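Transcriptional regulator URE2 (Saccharomyces cerevisiae, PDB 1K0A) represses nitrogen-utilization genes by holding phosphorylated GATA activators in the cytoplasm, and also has glutathione peroxidase activity. Local coordinates at residues I36-L41 with L92-K97; Q135-R140 with D227-N232. All coordinates share one frame; numbering follows the deposited sequence.

Interaction 1 (I36-L41 with L92-K97); sequences IVLSEL and LHLVNK
Leu-38 and Leu-94 meet at about a right angle, between two helices that run almost parallel, their local axes 10.3 Å apart and 8° from alignment. These are helices 29-41 and 87-102 of the thioredoxin-like N-terminal domain of the glutathione S-transferase fold, lying side by side on one face of its mixed four-stranded sheet. Leu-94 is the hub of the contact, touching Val-37, Leu-38 and Leu-41. Its CG stands anti to the carbonyl carbon (chi1 -71°), which carries the isobutyl group into the gap, where CD1 comes to 3.4 Å from CD2 of Leu-38. The second branch is used as well: CD2 of Leu-94 faces CD1 of Leu-38 at 3.7 Å. Val-37 approaches the same CD1 of Leu-94 more slantwise and less closely, through CG1 at 4.1 Å; a chi1 of 180° sets this methyl anti to the backbone N and turns it to the other helix.

One turn further on, Leu-41 reaches over the backbone of the other helix. Branched leucine and valine suit this interface because each offers two methyls to fill the space between the two helices and leaves no polar group to satisfy. Beneath them Leu-74 of strand 73-76 touches both Leu-38 and Leu-94, while Ile-214 covers Val-37 and Val-95 from the C-terminal region. Away from the seam the charged residues have their own partners: Glu-40 forms a salt bridge with Arg-250, and Lys-97 one with Asp-76 at strand 73-76. CD1 of Leu-41 lies against the carbonyl O of Leu-94 at 3.8 Å, with CB of Leu-94 and CG1 of Val-95 also beside it.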
loop_
_atom_site.group_PDB
_atom_site.type_symbol
_atom_site.label_atom_id
_atom_site.label_comp_id
_atom_site.label_asym_id
_atom_site.label_seq_id
_atom_site.Cartn_x
_atom_site.Cartn_y
_atom_site.Cartn_z
ATOM N N ILE A 36 16.060 -4.516 4.802
ATOM C CA ILE A 36 16.110 -4.103 6.196
ATOM C C ILE A 36 15.323 -5.093 7.056
ATOM O O ILE A 36 15.839 -5.638 8.035
ATOM C CB ILE A 36 15.518 -2.669 6.360
ATOM C CG1 ILE A 36 16.451 -1.645 5.704
ATOM C CG2 ILE A 36 15.321 -2.335 7.837
ATOM C CD1 ILE A 36 15.852 -0.258 5.581
ATOM N N VAL A 37 14.075 -5.335 6.672
ATOM C CA VAL A 37 13.209 -6.243 7.411
ATOM C C VAL A 37 13.753 -7.665 7.418
ATOM O O VAL A 37 13.710 -8.343 8.453
ATOM C CB VAL A 37 11.784 -6.224 6.814
ATOM C CG1 VAL A 37 10.875 -7.176 7.573
ATOM C CG2 VAL A 37 11.239 -4.805 6.858
ATOM N N LEU A 38 14.242 -8.135 6.269
ATOM C CA LEU A 38 14.814 -9.480 6.222
ATOM C C LEU A 38 15.966 -9.503 7.233
ATOM O O LEU A 38 16.108 -10.446 8.008
ATOM C CB LEU A 38 15.364 -9.827 4.827
ATOM C CG LEU A 38 14.560 -10.546 3.728
ATOM C CD1 LEU A 38 13.833 -11.750 4.293
ATOM C CD2 LEU A 38 13.580 -9.613 3.119
ATOM N N SER A 39 16.790 -8.457 7.224
ATOM C CA SER A 39 17.922 -8.383 8.149
ATOM C C SER A 39 17.433 -8.414 9.590
ATOM O O SER A 39 17.790 -9.310 10.352
ATOM C CB SER A 39 18.737 -7.105 7.921
ATOM O OG SER A 39 19.359 -7.094 6.645
ATOM N N GLU A 40 16.604 -7.440 9.957
ATOM C CA GLU A 40 16.079 -7.363 11.314
ATOM C C GLU A 40 15.499 -8.685 11.796
ATOM O O GLU A 40 15.701 -9.076 12.940
ATOM C CB GLU A 40 15.003 -6.274 11.421
ATOM C CG GLU A 40 15.525 -4.838 11.356
ATOM C CD GLU A 40 16.404 -4.447 12.548
ATOM O OE1 GLU A 40 16.918 -3.306 12.539
ATOM O OE2 GLU A 40 16.581 -5.265 13.482
ATOM N N LEU A 41 14.782 -9.385 10.929
ATOM C CA LEU A 41 14.176 -10.638 11.342
ATOM C C LEU A 41 15.107 -11.828 11.363
ATOM O O LEU A 41 14.732 -12.894 11.831
ATOM C CB LEU A 41 12.959 -10.938 10.472
ATOM C CG LEU A 41 11.819 -9.947 10.700
ATOM C CD1 LEU A 41 10.618 -10.373 9.867
ATOM C CD2 LEU A 41 11.458 -9.902 12.181
ATOM N N LEU A 92 4.351 -7.577 5.395
ATOM C CA LEU A 92 3.344 -8.256 6.203
ATOM C C LEU A 92 3.567 -9.759 6.217
ATOM O O LEU A 92 3.319 -10.420 7.217
ATOM C CB LEU A 92 1.944 -7.924 5.691
ATOM C CG LEU A 92 1.587 -6.446 5.923
ATOM C CD1 LEU A 92 0.193 -6.130 5.390
ATOM C CD2 LEU A 92 1.671 -6.153 7.408
ATOM N N HIS A 93 4.069 -10.290 5.109
ATOM C CA HIS A 93 4.329 -11.716 5.004
ATOM C C HIS A 93 5.489 -12.173 5.872
ATOM O O HIS A 93 5.400 -13.216 6.525
ATOM C CB HIS A 93 4.613 -12.107 3.558
ATOM C CG HIS A 93 4.922 -13.557 3.388
ATOM N ND1 HIS A 93 6.201 -14.028 3.180
ATOM C CD2 HIS A 93 4.122 -14.650 3.445
ATOM C CE1 HIS A 93 6.176 -15.348 3.117
ATOM N NE2 HIS A 93 4.927 -15.750 3.276
ATOM N N LEU A 94 6.573 -11.401 5.863
ATOM C CA LEU A 94 7.747 -11.724 6.656
ATOM C C LEU A 94 7.476 -11.692 8.158
ATOM O O LEU A 94 7.770 -12.671 8.842
ATOM C CB LEU A 94 8.914 -10.785 6.309
ATOM C CG LEU A 94 9.537 -11.022 4.918
ATOM C CD1 LEU A 94 10.523 -9.914 4.560
ATOM C CD2 LEU A 94 10.228 -12.392 4.905
ATOM N N VAL A 95 6.893 -10.605 8.674
ATOM C CA VAL A 95 6.629 -10.534 10.114
ATOM C C VAL A 95 5.629 -11.593 10.563
ATOM O O VAL A 95 5.704 -12.106 11.683
ATOM C CB VAL A 95 6.117 -9.128 10.578
ATOM C CG1 VAL A 95 7.121 -8.061 10.191
ATOM C CG2 VAL A 95 4.749 -8.829 10.004
ATOM N N ASN A 96 4.695 -11.924 9.679
ATOM C CA ASN A 96 3.684 -12.925 9.977
ATOM C C ASN A 96 4.379 -14.254 10.140
ATOM O O ASN A 96 4.119 -14.995 11.077
ATOM C CB ASN A 96 2.682 -13.008 8.835
ATOM C CG ASN A 96 1.313 -12.548 9.242
ATOM O OD1 ASN A 96 0.623 -13.241 9.991
ATOM N ND2 ASN A 96 0.908 -11.364 8.772
ATOM N N LYS A 97 5.281 -14.534 9.210
ATOM C CA LYS A 97 6.031 -15.766 9.231
ATOM C C LYS A 97 6.920 -15.841 10.473
ATOM O O LYS A 97 6.988 -16.876 11.135
ATOM C CB LYS A 97 6.885 -15.883 7.971
ATOM C CG LYS A 97 7.450 -17.272 7.775
ATOM C CD LYS A 97 8.186 -17.383 6.478
ATOM C CE LYS A 97 8.701 -18.793 6.279
ATOM N NZ LYS A 97 9.397 -18.927 4.982
#

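Interaction 2 (Q135-R140 with D227-N232). With GTX (S-hexylglutathione), chain C.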
loop_
_atom_site.group_PDB
_atom_site.type_symbol
_atom_site.label_atom_id
_atom_site.label_comp_id
_atom_site.label_asym_id
_atom_site.label_seq_id
_atom_site.Cartn_x
_atom_site.Cartn_y
_atom_site.Cartn_z
ATOM N N GLN A 135 7.237 11.193 -7.344
ATOM C CA GLN A 135 6.770 12.133 -8.357
ATOM C C GLN A 135 7.590 13.413 -8.303
ATOM O O GLN A 135 7.831 14.052 -9.329
ATOM C CB GLN A 135 5.280 12.430 -8.171
ATOM C CG GLN A 135 4.429 11.176 -8.254
ATOM C CD GLN A 135 4.665 10.389 -9.539
ATOM O OE1 GLN A 135 4.421 9.188 -9.590
ATOM N NE2 GLN A 135 5.128 11.068 -10.584
ATOM N N ALA A 136 8.031 13.777 -7.107
ATOM C CA ALA A 136 8.840 14.968 -6.952
ATOM C C ALA A 136 10.161 14.737 -7.688
ATOM O O ALA A 136 10.627 15.611 -8.418
ATOM C CB ALA A 136 9.089 15.253 -5.468
ATOM N N LEU A 137 10.759 13.559 -7.509
ATOM C CA LEU A 137 12.020 13.266 -8.182
ATOM C C LEU A 137 11.825 13.246 -9.683
ATOM O O LEU A 137 12.644 13.775 -10.426
ATOM C CB LEU A 137 12.589 11.919 -7.738
ATOM C CG LEU A 137 13.174 11.815 -6.333
ATOM C CD1 LEU A 137 13.538 10.365 -6.019
ATOM C CD2 LEU A 137 14.395 12.706 -6.234
ATOM N N HIS A 138 10.734 12.642 -10.132
ATOM C CA HIS A 138 10.488 12.562 -11.559
ATOM C C HIS A 138 10.424 13.914 -12.266
ATOM O O HIS A 138 11.060 14.106 -13.303
ATOM C CB HIS A 138 9.189 11.820 -11.855
ATOM C CG HIS A 138 8.826 11.847 -13.305
ATOM N ND1 HIS A 138 9.523 11.129 -14.254
ATOM C CD2 HIS A 138 7.925 12.596 -13.984
ATOM C CE1 HIS A 138 9.068 11.438 -15.456
ATOM N NE2 HIS A 138 8.099 12.327 -15.320
ATOM N N PHE A 139 9.634 14.837 -11.727
ATOM C CA PHE A 139 9.486 16.142 -12.349
ATOM C C PHE A 139 10.684 17.058 -12.199
ATOM O O PHE A 139 10.967 17.848 -13.093
ATOM C CB PHE A 139 8.215 16.833 -11.850
ATOM C CG PHE A 139 6.961 16.263 -12.445
ATOM C CD1 PHE A 139 6.170 15.371 -11.726
ATOM C CD2 PHE A 139 6.595 16.582 -13.753
ATOM C CE1 PHE A 139 5.037 14.804 -12.300
ATOM C CE2 PHE A 139 5.467 16.022 -14.335
ATOM C CZ PHE A 139 4.684 15.130 -13.610
ATOM N N ARG A 140 11.394 16.954 -11.086
ATOM C CA ARG A 140 12.563 17.785 -10.907
ATOM C C ARG A 140 13.770 17.245 -11.678
ATOM O O ARG A 140 14.709 17.990 -11.951
ATOM C CB ARG A 140 12.937 17.908 -9.424
ATOM C CG ARG A 140 14.199 18.739 -9.223
ATOM C CD ARG A 140 14.552 19.010 -7.775
ATOM N NE ARG A 140 15.708 19.904 -7.694
ATOM C CZ ARG A 140 16.299 20.275 -6.562
ATOM N NH1 ARG A 140 17.344 21.090 -6.597
ATOM N NH2 ARG A 140 15.849 19.831 -5.394
ATOM N N ASP A 227 16.352 14.535 0.594
ATOM C CA ASP A 227 17.175 15.730 0.462
ATOM C C ASP A 227 17.225 16.127 -1.017
ATOM O O ASP A 227 17.197 17.315 -1.359
ATOM C CB ASP A 227 18.587 15.439 0.972
ATOM C CG ASP A 227 19.156 14.151 0.398
ATOM O OD1 ASP A 227 19.463 14.115 -0.816
ATOM O OD2 ASP A 227 19.285 13.168 1.159
ATOM N N ARG A 228 17.269 15.115 -1.883
ATOM C CA ARG A 228 17.345 15.316 -3.326
ATOM C C ARG A 228 16.186 16.098 -3.938
ATOM O O ARG A 228 16.212 16.421 -5.124
ATOM C CB ARG A 228 17.527 13.963 -4.017
ATOM C CG ARG A 228 18.796 13.275 -3.548
ATOM C CD ARG A 228 18.942 11.836 -4.013
ATOM N NE ARG A 228 19.922 11.137 -3.179
ATOM C CZ ARG A 228 20.279 9.864 -3.332
ATOM N NH1 ARG A 228 19.742 9.134 -4.302
ATOM N NH2 ARG A 228 21.165 9.316 -2.505
ATOM N N ILE A 229 15.163 16.395 -3.143
ATOM C CA ILE A 229 14.052 17.191 -3.639
ATOM C C ILE A 229 13.977 18.449 -2.789
ATOM O O ILE A 229 12.991 19.186 -2.822
ATOM C CB ILE A 229 12.686 16.435 -3.608
ATOM C CG1 ILE A 229 12.405 15.883 -2.219
ATOM C CG2 ILE A 229 12.676 15.336 -4.648
ATOM C CD1 ILE A 229 11.037 15.271 -2.084
ATOM N N GLY A 230 15.030 18.676 -2.012
ATOM C CA GLY A 230 15.102 19.872 -1.195
ATOM C C GLY A 230 14.658 19.810 0.250
ATOM O O GLY A 230 14.625 20.841 0.924
ATOM N N ILE A 231 14.321 18.624 0.741
ATOM C CA ILE A 231 13.880 18.501 2.122
ATOM C C ILE A 231 15.040 18.237 3.062
ATOM O O ILE A 231 15.817 17.303 2.871
ATOM C CB ILE A 231 12.839 17.386 2.262
ATOM C CG1 ILE A 231 11.626 17.728 1.399
ATOM C CG2 ILE A 231 12.437 17.219 3.708
ATOM C CD1 ILE A 231 10.531 16.714 1.461
ATOM N N ASN A 232 15.147 19.077 4.084
ATOM C CA ASN A 232 16.208 18.967 5.075
ATOM C C ASN A 232 15.608 18.526 6.401
ATOM O O ASN A 232 15.276 19.357 7.247
ATOM C CB ASN A 232 16.900 20.323 5.229
ATOM C CG ASN A 232 18.081 20.278 6.179
ATOM O OD1 ASN A 232 18.803 21.264 6.322
ATOM N ND2 ASN A 232 18.287 19.138 6.831
HETATM N N1 GTX C . 4.209 -0.070 -4.862
HETATM C CA1 GTX C . 5.569 -0.727 -5.172
HETATM C C1 GTX C . 6.108 -1.312 -3.886
HETATM O O11 GTX C . 6.755 -2.375 -3.933
HETATM O O12 GTX C . 5.849 -0.650 -2.703
HETATM C CB1 GTX C . 6.521 0.359 -5.788
HETATM C CG1 GTX C . 7.943 -0.193 -6.152
HETATM C CD1 GTX C . 8.676 0.762 -7.038
HETATM O OE1 GTX C . 8.276 1.951 -7.230
HETATM N N2 GTX C . 9.783 0.248 -7.599
HETATM C CA2 GTX C . 10.608 1.064 -8.499
HETATM C C2 GTX C . 10.826 0.281 -9.863
HETATM O O2 GTX C . 10.896 -0.934 -9.882
HETATM C CB2 GTX C . 12.051 1.282 -7.902
HETATM S SG2 GTX C . 12.047 2.159 -6.317
HETATM C C1S GTX C . 11.074 3.693 -6.556
HETATM C C2S GTX C . 11.727 4.635 -7.563
HETATM C C3S GTX C . 11.510 6.117 -7.292
HETATM C C4S GTX C . 12.699 7.097 -7.402
HETATM C C5S GTX C . 13.972 6.753 -6.582
HETATM C C6S GTX C . 13.834 6.849 -5.046
HETATM N N3 GTX C . 10.904 0.986 -10.954
HETATM C CA3 GTX C . 9.736 1.281 -11.800
HETATM C C3 GTX C . 10.084 1.055 -13.229
HETATM O O31 GTX C . 9.284 1.222 -14.202
HETATM O O32 GTX C . 11.342 0.650 -13.414
#
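The guanidinium of Arg-140 meets the 227-232 loop through NH2, with the backbone C of Ile-229 and N of Gly-230 at its edge, near its plane; NH2 lies 3.5 Å from that carbon. The carbonyl O of Arg-228 is 3.4 Å from NH2 of Arg-140, at a slant to the guanidinium plane, and accepts a hydrogen bond from the hydroxyl of Tyr-141. On the helix itself, CD2 of His-138 sits over the centre of one face of the Phe-139 ring, 3.8 Å above its plane. An arginine suits this partly exposed margin: with CG anti to the backbone N (chi1 178°) and the chain extended to NE, its charged end spans to the loop.

Farther in, the contact turns apolar. It joins helix 112-142 of the all-helical C-terminal domain of the glutathione S-transferase fold to the loop between helices 220-223 and 233-236. Ile-229 brings CG2 to 3.7 Å from CB of Ala-136, whose small methyl lets the loop come close. The same CG2 meets CD2 of Leu-137 at 3.5 Å, the two side chains crossing at about a right angle. Gly-230 takes a positive phi of 95°, where a CB would press against the preceding carbonyl O. Leu-137 divides its branches between two tasks: CD2 packs on Ile-229, whereas CD1 lies 3.6 Å from C4S in the hexyl chain of bound S-hexylglutathione.

How the interactions relate
Interaction 1 belongs to the thioredoxin-like N-terminal domain and interaction 2 to the helical C-terminal domain, so together they sample both halves of the glutathione S-transferase fold. Their centres lie 29 Å apart on opposite sides of the chain's centre, and their nearest atoms are about 14 Å apart without touching. They come in series: 36-41 with 92-97 closes before 135-140 with 227-232 opens, and helix 87-102 of the first is followed directly by helix 112-142 of the second. Both border the second subunit of the homodimer. Only interaction 2 touches the S-hexylglutathione; in interaction 1 the side chain of Val-37 stays well away from that ligand.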